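Local coordinates for protein putidaredoxin reductase (Pseudomonas putida, PDB 1Q1R) that probably passes electrons from NADH through its bound FAD to the iron-sulfur protein putidaredoxin, which supplies the cytochrome P450cam monooxygenase, at residues L260-I268 with I279-F288; M340-I351 with V363-V374. All blocks are in the same frame, centred on the assembly; numbering follows the deposited sequence.

In the fold
Following the chain from the N terminus, contact 1 comes first: 260-268 leads through ten residues without helix or strand into 279-288, closing a short loop beside the FAD. It ties the small sheet of strands 266-267, 286-290 and 295-298 to strand 279-281, at the edge of the five-stranded parallel sheet. Helix 302-316 and strand 328-333 follow before contact 2, where 340-351 meets 363-374 within the antiparallel sheet of the C-terminal region. The hairpin of 349-353 and 360-367 is enclosed there by the pairing of 336-342 with 370-377. The contacts neither nest nor cross; the centres of contact 1 and contact 2 lie about 26 Å apart and their nearest atoms about 7 Å.

Contact 1 of 2, residues L260-I268 with I279-F288; sequences LQVDNGIVI and IMAVGDCARF. With FAD (flavin-adenine dinucleotide), chain C.
Arg-287 reaches from strand 286-288 to the turn at Asp-263 and Asn-264, where its NE and NH2 grip a single acceptor, the backbone O of Asn-264. Arg-287 NE lies 3.0 Å from Asn-264 O, well above the carbonyl plane, whereas NH2 is only modestly tilted from it; both come from the same face. A weak bond, bent to 120°, also links NE to Asp-263 O. CG stands anti to the backbone N (chi1 174°), and a bend at chi3 (-65°) swings the guanidinium back to these carbonyls. Arg-287 NH2 also passes 3.4 Å from Asn-264 CG, the amide and guanidinium planes steeply inclined, and Arg-298 adds a further donor to Asn-264 O.

Behind this grip runs a short parallel pairing: Ile-266 N donates almost straight to Cys-285 O at 2.7 Å, Arg-287 N to Ile-266 O, and Ile-268 N to Arg-287 O. The strands belong to the small three-stranded sheet of a glutathione reductase-type FAD domain, and their packing joins it to strand 279-281 of the parallel sheet. Ala-281 CB sits against two isoleucines, 3.6 Å from Ile-266 CG2 and a tight 3.2 Å from Ile-268 CG2. Ile-268 also runs beside Phe-288, its CG1 3.8 Å from Phe-288 CB, while Leu-260 CD1 meets the branches of Ile-279 farther along.

Between strands 279-281 and 286-288 the chain turns at the cofactor. Asp-284 N donates to FAD O2P at 3.0 Å, and its OD1 accepts from the ribityl hydroxyl O3' at 2.6 Å. A salt bridge from Arg-134 holds the other carboxylate oxygen, OD2. At Gly-283 any CB would strike O2P, so the bare backbone lets the phosphate come close.

Contact 2 of 2, residues M340-I351 with V363-V374; sequences MVGLSEGYDRII and VFYLQGDRVLAV
Val-341 and Val-374 form an antiparallel hydrogen-bonded pair, with Val-341 N 3.0 Å from Val-374 O and the return bond from Val-374 N lying in the plane of the Val-341 carbonyl. At the other end, Ile-351 and Phe-364 pair in the same way, and Leu-366 N donates to Arg-349 O nearly in line with its C=O. Asp-348 and Arg-349 both face Leu-366 in a classic beta bulge: Asp-348 N binds Leu-366 O at 2.8 Å, while the bond from Arg-349 N is weak. A type II turn from Ser-344 to Tyr-347 lies in the link between strands 336-342 and 349-353.

Above the sheet, Tyr-365 meets Tyr-347 edge-to-face. Tyr-365 CD2 stands 3.7 Å above one face of the Tyr-347 ring, offset toward the rim, with the planes 85° apart. Tyr-347 CG lies between the backbone N and carbonyl carbon (chi1 77°), which turns that face toward Tyr-365. Ser-344 CB, 3.6 Å from Tyr-365 CD2, and Ile-350 CG2 pack obliquely against the same ring. This is the antiparallel sheet of the reductase C-terminal domain, and Val-193 of helix 191-204 also touches Tyr-365. Replacing Tyr-365 with an alanine would probably open a gap beside Tyr-347 and leave its ring less firmly held.

Leu-372 CD1 tucks under the turn, 4.0 Å from Tyr-347 CB. On the sheet face bearing Ile-351 and Leu-366, Ile-351 CG1 reaches Leu-366 CD1 at 4.1 Å, and Ile-351 CD1 lies over one face of the Arg-349 guanidinium. That group makes a long salt bridge to the type II' turn of Gln-367 to Arg-370, Arg-349 NH2 to Asp-369 OD1 at 3.9 Å, while the Asp-348 carboxylate takes weak bonds from Gly-368 N.

Contact 1 of 2, residues L260-I268 with I279-F288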
# COMPACT_ATOMS: atom_id res chain seq x y z
N LEU A 260 10.56 -15.04 16.13
CA LEU A 260 9.73 -13.89 16.47
C LEU A 260 8.29 -14.21 16.11
O LEU A 260 8.04 -14.95 15.16
CB LEU A 260 10.20 -12.64 15.72
CG LEU A 260 11.67 -12.26 15.94
CD1 LEU A 260 12.00 -11.02 15.12
CD2 LEU A 260 11.93 -12.01 17.41
N GLN A 261 7.35 -13.66 16.87
CA GLN A 261 5.94 -13.93 16.61
C GLN A 261 5.52 -13.39 15.24
O GLN A 261 5.82 -12.25 14.88
CB GLN A 261 5.06 -13.30 17.68
CG GLN A 261 3.67 -13.91 17.76
CD GLN A 261 2.71 -13.10 18.61
OE1 GLN A 261 3.08 -12.59 19.66
NE2 GLN A 261 1.47 -12.99 18.15
N VAL A 262 4.81 -14.23 14.49
CA VAL A 262 4.34 -13.86 13.16
C VAL A 262 2.91 -14.34 12.96
O VAL A 262 2.51 -15.39 13.47
CB VAL A 262 5.24 -14.47 12.07
CG1 VAL A 262 4.61 -14.29 10.70
CG2 VAL A 262 6.61 -13.80 12.10
N ASP A 263 2.13 -13.56 12.21
CA ASP A 263 0.75 -13.89 11.90
C ASP A 263 0.30 -12.95 10.79
O ASP A 263 -0.21 -11.86 11.06
CB ASP A 263 -0.14 -13.70 13.14
CG ASP A 263 -1.59 -14.06 12.87
OD1 ASP A 263 -2.41 -13.90 13.80
OD2 ASP A 263 -1.91 -14.50 11.75
N ASN A 264 0.49 -13.37 9.55
CA ASN A 264 0.14 -12.55 8.39
C ASN A 264 0.79 -11.20 8.63
O ASN A 264 0.13 -10.16 8.56
CB ASN A 264 -1.38 -12.38 8.27
CG ASN A 264 -1.78 -11.68 6.98
OD1 ASN A 264 -1.00 -10.91 6.40
ND2 ASN A 264 -3.00 -11.93 6.52
N GLY A 265 2.08 -11.23 8.93
CA GLY A 265 2.82 -10.02 9.20
C GLY A 265 3.65 -10.21 10.45
O GLY A 265 3.47 -11.19 11.17
N ILE A 266 4.58 -9.29 10.69
CA ILE A 266 5.43 -9.37 11.87
C ILE A 266 4.75 -8.64 13.03
O ILE A 266 4.56 -7.42 12.99
CB ILE A 266 6.81 -8.74 11.58
CG1 ILE A 266 7.46 -9.48 10.40
CG2 ILE A 266 7.69 -8.81 12.82
CD1 ILE A 266 8.80 -8.91 9.98
N VAL A 267 4.37 -9.40 14.05
CA VAL A 267 3.69 -8.86 15.22
C VAL A 267 4.55 -7.90 16.04
O VAL A 267 5.68 -8.22 16.40
CB VAL A 267 3.19 -10.00 16.13
CG1 VAL A 267 2.51 -9.42 17.37
CG2 VAL A 267 2.22 -10.89 15.36
N ILE A 268 4.01 -6.72 16.31
CA ILE A 268 4.72 -5.72 17.11
C ILE A 268 3.77 -5.16 18.17
O ILE A 268 2.55 -5.18 17.99
CB ILE A 268 5.23 -4.55 16.24
CG1 ILE A 268 4.06 -3.83 15.56
CG2 ILE A 268 6.19 -5.08 15.19
CD1 ILE A 268 4.44 -2.52 14.92
N ILE A 279 14.39 -5.72 18.65
CA ILE A 279 13.95 -5.81 17.26
C ILE A 279 12.55 -5.24 17.05
O ILE A 279 11.59 -5.67 17.69
CB ILE A 279 13.95 -7.27 16.75
CG1 ILE A 279 15.32 -7.92 16.97
CG2 ILE A 279 13.59 -7.30 15.26
CD1 ILE A 279 15.34 -9.40 16.65
N MET A 280 12.44 -4.27 16.14
CA MET A 280 11.16 -3.66 15.82
C MET A 280 10.78 -3.97 14.37
O MET A 280 11.63 -4.40 13.59
CB MET A 280 11.24 -2.14 16.02
CG MET A 280 11.63 -1.70 17.42
SD MET A 280 11.72 0.11 17.60
CE MET A 280 13.15 0.46 16.71
N ALA A 281 9.51 -3.76 14.02
CA ALA A 281 9.03 -3.98 12.66
C ALA A 281 8.27 -2.72 12.25
O ALA A 281 7.75 -2.01 13.11
CB ALA A 281 8.12 -5.20 12.59
N VAL A 282 8.20 -2.44 10.95
CA VAL A 282 7.54 -1.23 10.48
C VAL A 282 7.10 -1.32 9.01
O VAL A 282 7.76 -1.98 8.21
CB VAL A 282 8.50 -0.02 10.64
CG1 VAL A 282 9.74 -0.24 9.80
CG2 VAL A 282 7.81 1.28 10.26
N GLY A 283 5.99 -0.67 8.68
CA GLY A 283 5.51 -0.66 7.31
C GLY A 283 4.56 -1.77 6.91
O GLY A 283 3.83 -2.32 7.74
N ASP A 284 4.56 -2.10 5.62
CA ASP A 284 3.71 -3.15 5.07
C ASP A 284 3.84 -4.49 5.78
O ASP A 284 2.90 -5.28 5.80
CB ASP A 284 4.03 -3.37 3.58
CG ASP A 284 3.59 -2.21 2.69
OD1 ASP A 284 3.23 -1.14 3.22
OD2 ASP A 284 3.60 -2.39 1.46
N CYS A 285 5.01 -4.76 6.36
CA CYS A 285 5.25 -6.04 7.02
C CYS A 285 4.79 -6.13 8.46
O CYS A 285 4.80 -7.22 9.04
CB CYS A 285 6.74 -6.37 6.98
SG CYS A 285 7.74 -5.48 8.21
N ALA A 286 4.37 -5.01 9.04
CA ALA A 286 3.98 -4.99 10.44
C ALA A 286 2.51 -5.18 10.78
O ALA A 286 1.64 -4.47 10.27
CB ALA A 286 4.49 -3.70 11.09
N ARG A 287 2.24 -6.15 11.65
CA ARG A 287 0.88 -6.39 12.12
C ARG A 287 0.86 -5.79 13.52
O ARG A 287 1.59 -6.23 14.40
CB ARG A 287 0.56 -7.88 12.18
CG ARG A 287 -0.81 -8.17 12.81
CD ARG A 287 -1.31 -9.54 12.44
NE ARG A 287 -1.56 -9.64 11.01
CZ ARG A 287 -2.60 -9.09 10.39
NH1 ARG A 287 -3.50 -8.41 11.08
NH2 ARG A 287 -2.74 -9.23 9.08
N PHE A 288 0.04 -4.77 13.71
CA PHE A 288 -0.04 -4.10 15.00
C PHE A 288 -1.47 -4.03 15.51
O PHE A 288 -2.42 -4.29 14.78
CB PHE A 288 0.53 -2.68 14.86
CG PHE A 288 -0.30 -1.79 13.97
CD1 PHE A 288 -1.21 -0.89 14.52
CD2 PHE A 288 -0.17 -1.85 12.58
CE1 PHE A 288 -1.98 -0.06 13.70
CE2 PHE A 288 -0.94 -1.03 11.75
CZ PHE A 288 -1.84 -0.14 12.31
PA FAD C . 8.59 -2.08 0.59
O1A FAD C . 8.25 -3.41 0.04
O2A FAD C . 8.38 -0.89 -0.27
O5B FAD C . 10.12 -2.08 1.06
C5B FAD C . 10.73 -3.22 1.67
C4B FAD C . 12.13 -3.43 1.06
O4B FAD C . 12.92 -4.33 1.92
C3B FAD C . 12.04 -4.12 -0.30
O3B FAD C . 13.04 -3.58 -1.17
C2B FAD C . 12.37 -5.56 0.02
O2B FAD C . 12.93 -6.20 -1.13
C1B FAD C . 13.44 -5.38 1.08
N9A FAD C . 13.74 -6.62 1.85
C8A FAD C . 12.86 -7.52 2.32
N7A FAD C . 13.53 -8.51 2.93
C5A FAD C . 14.83 -8.23 2.85
C6A FAD C . 15.98 -8.88 3.29
N6A FAD C . 15.90 -10.04 3.93
N1A FAD C . 17.19 -8.33 3.04
C2A FAD C . 17.30 -7.16 2.38
N3A FAD C . 16.20 -6.53 1.95
C4A FAD C . 14.96 -7.04 2.17
N1 FAD C . 0.17 3.64 -0.85
C2 FAD C . -0.62 4.79 -0.67
O2 FAD C . -0.84 5.20 0.47
N3 FAD C . -1.13 5.46 -1.78
C4 FAD C . -0.85 4.99 -3.09
O4 FAD C . -1.28 5.62 -4.06
C4X FAD C . -0.07 3.84 -3.27
N5 FAD C . 0.25 3.41 -4.53
C5X FAD C . 1.08 2.34 -4.74
C6 FAD C . 1.40 1.95 -6.06
C7 FAD C . 2.28 0.86 -6.28
C7M FAD C . 2.59 0.43 -7.73
C8 FAD C . 2.83 0.16 -5.18
C8M FAD C . 3.80 -1.01 -5.38
C9 FAD C . 2.50 0.56 -3.87
C9A FAD C . 1.63 1.64 -3.65
N10 FAD C . 1.30 2.06 -2.33
C10 FAD C . 0.45 3.18 -2.15
C1' FAD C . 1.83 1.33 -1.14
C2' FAD C . 3.00 2.10 -0.51
O2' FAD C . 3.92 2.46 -1.54
C3' FAD C . 3.71 1.24 0.55
O3' FAD C . 2.74 0.80 1.52
C4' FAD C . 4.80 2.05 1.26
O4' FAD C . 5.76 2.50 0.29
C5' FAD C . 5.54 1.23 2.33
O5' FAD C . 6.37 0.21 1.77
P FAD C . 7.44 -0.54 2.73
O1P FAD C . 8.66 0.29 2.79
O2P FAD C . 6.75 -0.87 3.99
O3P FAD C . 7.74 -1.94 1.96

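Contact 2 of 2, residues M340-I351 with V363-V374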
# COMPACT_ATOMS: atom_id res chain seq x y z
N MET A 340 -9.36 7.73 1.05
CA MET A 340 -10.07 6.87 1.98
C MET A 340 -9.50 6.98 3.39
O MET A 340 -8.28 6.97 3.58
CB MET A 340 -9.97 5.42 1.51
CG MET A 340 -10.52 5.13 0.10
SD MET A 340 -9.70 5.94 -1.32
CE MET A 340 -11.12 6.78 -2.07
N VAL A 341 -10.38 7.10 4.38
CA VAL A 341 -9.95 7.18 5.78
C VAL A 341 -10.70 6.14 6.62
O VAL A 341 -11.90 5.93 6.44
CB VAL A 341 -10.18 8.58 6.39
CG1 VAL A 341 -11.64 8.98 6.27
CG2 VAL A 341 -9.75 8.59 7.85
N GLY A 342 -9.97 5.49 7.52
CA GLY A 342 -10.57 4.48 8.38
C GLY A 342 -10.64 3.11 7.75
O GLY A 342 -10.25 2.92 6.59
N LEU A 343 -11.14 2.15 8.52
CA LEU A 343 -11.29 0.77 8.06
C LEU A 343 -12.77 0.43 8.06
O LEU A 343 -13.43 0.51 9.10
CB LEU A 343 -10.52 -0.17 8.99
CG LEU A 343 -9.04 0.20 9.16
CD1 LEU A 343 -8.37 -0.73 10.15
CD2 LEU A 343 -8.34 0.14 7.80
N SER A 344 -13.29 0.05 6.90
CA SER A 344 -14.70 -0.27 6.72
C SER A 344 -15.17 -1.62 7.27
O SER A 344 -16.37 -1.86 7.43
CB SER A 344 -15.05 -0.21 5.24
OG SER A 344 -14.23 -1.09 4.49
N GLU A 345 -14.22 -2.50 7.57
CA GLU A 345 -14.53 -3.83 8.08
C GLU A 345 -15.54 -3.83 9.23
O GLU A 345 -15.32 -3.21 10.27
CB GLU A 345 -13.22 -4.52 8.51
CG GLU A 345 -13.32 -6.02 8.71
CD GLU A 345 -13.69 -6.40 10.13
OE1 GLU A 345 -14.81 -6.04 10.57
OE2 GLU A 345 -12.87 -7.06 10.80
N GLY A 346 -16.66 -4.53 9.03
CA GLY A 346 -17.67 -4.62 10.07
C GLY A 346 -18.83 -3.64 9.98
O GLY A 346 -19.64 -3.56 10.91
N TYR A 347 -18.93 -2.90 8.88
CA TYR A 347 -20.01 -1.94 8.71
C TYR A 347 -21.32 -2.66 8.43
O TYR A 347 -21.33 -3.71 7.78
CB TYR A 347 -19.69 -0.97 7.56
CG TYR A 347 -19.89 -1.55 6.18
CD1 TYR A 347 -21.13 -1.50 5.56
CD2 TYR A 347 -18.84 -2.18 5.51
CE1 TYR A 347 -21.33 -2.06 4.30
CE2 TYR A 347 -19.02 -2.74 4.26
CZ TYR A 347 -20.27 -2.68 3.66
OH TYR A 347 -20.46 -3.25 2.42
N ASP A 348 -22.42 -2.10 8.92
CA ASP A 348 -23.73 -2.69 8.69
C ASP A 348 -24.60 -1.80 7.82
O ASP A 348 -25.77 -2.08 7.60
CB ASP A 348 -24.44 -2.98 10.02
CG ASP A 348 -24.46 -1.78 10.93
OD1 ASP A 348 -24.91 -0.70 10.49
OD2 ASP A 348 -24.04 -1.92 12.10
N ARG A 349 -24.01 -0.71 7.34
CA ARG A 349 -24.72 0.21 6.45
C ARG A 349 -23.87 1.39 6.03
O ARG A 349 -22.93 1.78 6.72
CB ARG A 349 -26.01 0.73 7.09
CG ARG A 349 -25.81 1.68 8.25
CD ARG A 349 -26.95 2.68 8.28
NE ARG A 349 -26.97 3.46 9.51
CZ ARG A 349 -27.70 4.56 9.68
NH1 ARG A 349 -28.46 5.01 8.69
NH2 ARG A 349 -27.67 5.21 10.83
N ILE A 350 -24.20 1.94 4.87
CA ILE A 350 -23.47 3.08 4.36
C ILE A 350 -24.44 4.22 4.11
O ILE A 350 -25.64 4.00 3.90
CB ILE A 350 -22.76 2.75 3.02
CG1 ILE A 350 -23.79 2.64 1.90
CG2 ILE A 350 -21.99 1.44 3.16
CD1 ILE A 350 -23.18 2.56 0.52
N ILE A 351 -23.92 5.43 4.14
CA ILE A 351 -24.71 6.62 3.88
C ILE A 351 -23.94 7.40 2.83
O ILE A 351 -22.77 7.75 3.04
CB ILE A 351 -24.89 7.48 5.16
CG1 ILE A 351 -25.68 6.68 6.20
CG2 ILE A 351 -25.61 8.78 4.81
CD1 ILE A 351 -25.91 7.43 7.49
N VAL A 363 -18.76 8.63 1.06
CA VAL A 363 -19.52 7.47 1.50
C VAL A 363 -19.10 7.15 2.93
O VAL A 363 -17.93 6.87 3.20
CB VAL A 363 -19.25 6.25 0.59
CG1 VAL A 363 -20.13 5.08 1.01
CG2 VAL A 363 -19.51 6.61 -0.86
N PHE A 364 -20.07 7.22 3.84
CA PHE A 364 -19.81 6.94 5.24
C PHE A 364 -20.15 5.50 5.59
O PHE A 364 -21.25 5.03 5.31
CB PHE A 364 -20.61 7.89 6.14
CG PHE A 364 -20.26 9.34 5.95
CD1 PHE A 364 -20.78 10.07 4.89
CD2 PHE A 364 -19.38 9.97 6.83
CE1 PHE A 364 -20.42 11.41 4.69
CE2 PHE A 364 -19.02 11.30 6.65
CZ PHE A 364 -19.53 12.02 5.58
N TYR A 365 -19.19 4.79 6.18
CA TYR A 365 -19.40 3.40 6.58
C TYR A 365 -19.68 3.38 8.08
O TYR A 365 -18.84 3.80 8.88
CB TYR A 365 -18.16 2.56 6.27
CG TYR A 365 -17.88 2.42 4.79
CD1 TYR A 365 -17.40 3.50 4.05
CD2 TYR A 365 -18.12 1.22 4.13
CE1 TYR A 365 -17.17 3.39 2.68
CE2 TYR A 365 -17.89 1.09 2.76
CZ TYR A 365 -17.42 2.18 2.05
OH TYR A 365 -17.20 2.05 0.69
N LEU A 366 -20.86 2.90 8.46
CA LEU A 366 -21.23 2.85 9.87
C LEU A 366 -21.56 1.46 10.40
O LEU A 366 -21.99 0.58 9.66
CB LEU A 366 -22.45 3.76 10.13
CG LEU A 366 -22.35 5.26 9.86
CD1 LEU A 366 -22.38 5.52 8.36
CD2 LEU A 366 -23.52 5.97 10.53
N GLN A 367 -21.34 1.30 11.69
CA GLN A 367 -21.65 0.07 12.40
C GLN A 367 -22.53 0.62 13.51
O GLN A 367 -22.04 1.03 14.56
CB GLN A 367 -20.39 -0.57 12.99
CG GLN A 367 -20.65 -1.94 13.59
CD GLN A 367 -19.41 -2.55 14.22
OE1 GLN A 367 -19.40 -3.73 14.57
NE2 GLN A 367 -18.36 -1.75 14.37
N GLY A 368 -23.83 0.65 13.26
CA GLY A 368 -24.75 1.22 14.22
C GLY A 368 -24.77 2.71 13.94
O GLY A 368 -25.19 3.13 12.86
N ASP A 369 -24.30 3.51 14.89
CA ASP A 369 -24.26 4.95 14.71
C ASP A 369 -22.81 5.43 14.68
O ASP A 369 -22.54 6.62 14.52
CB ASP A 369 -25.01 5.67 15.84
CG ASP A 369 -26.50 5.38 15.82
OD1 ASP A 369 -27.11 5.41 14.73
OD2 ASP A 369 -27.06 5.14 16.90
N ARG A 370 -21.88 4.50 14.85
CA ARG A 370 -20.47 4.82 14.85
C ARG A 370 -19.91 4.81 13.42
O ARG A 370 -20.13 3.86 12.67
CB ARG A 370 -19.68 3.82 15.69
CG ARG A 370 -18.18 4.05 15.65
CD ARG A 370 -17.40 2.90 16.26
NE ARG A 370 -15.97 3.06 16.03
CZ ARG A 370 -15.06 2.14 16.31
NH1 ARG A 370 -15.43 0.98 16.85
NH2 ARG A 370 -13.77 2.37 16.06
N VAL A 371 -19.21 5.88 13.06
CA VAL A 371 -18.61 5.98 11.73
C VAL A 371 -17.28 5.24 11.75
O VAL A 371 -16.38 5.58 12.51
CB VAL A 371 -18.38 7.45 11.32
CG1 VAL A 371 -17.72 7.52 9.95
CG2 VAL A 371 -19.71 8.20 11.30
N LEU A 372 -17.16 4.21 10.91
CA LEU A 372 -15.94 3.41 10.83
C LEU A 372 -14.94 3.96 9.81
O LEU A 372 -13.74 4.00 10.06
CB LEU A 372 -16.28 1.97 10.45
CG LEU A 372 -17.09 1.14 11.46
CD1 LEU A 372 -17.49 -0.18 10.82
CD2 LEU A 372 -16.27 0.91 12.72
N ALA A 373 -15.45 4.36 8.65
CA ALA A 373 -14.59 4.89 7.60
C ALA A 373 -15.38 5.74 6.63
O ALA A 373 -16.61 5.73 6.62
CB ALA A 373 -13.93 3.73 6.84
N VAL A 374 -14.65 6.50 5.81
CA VAL A 374 -15.28 7.34 4.81
C VAL A 374 -14.44 7.34 3.55
O VAL A 374 -13.23 7.55 3.60
CB VAL A 374 -15.42 8.81 5.29
CG1 VAL A 374 -16.17 9.62 4.23
CG2 VAL A 374 -16.15 8.86 6.62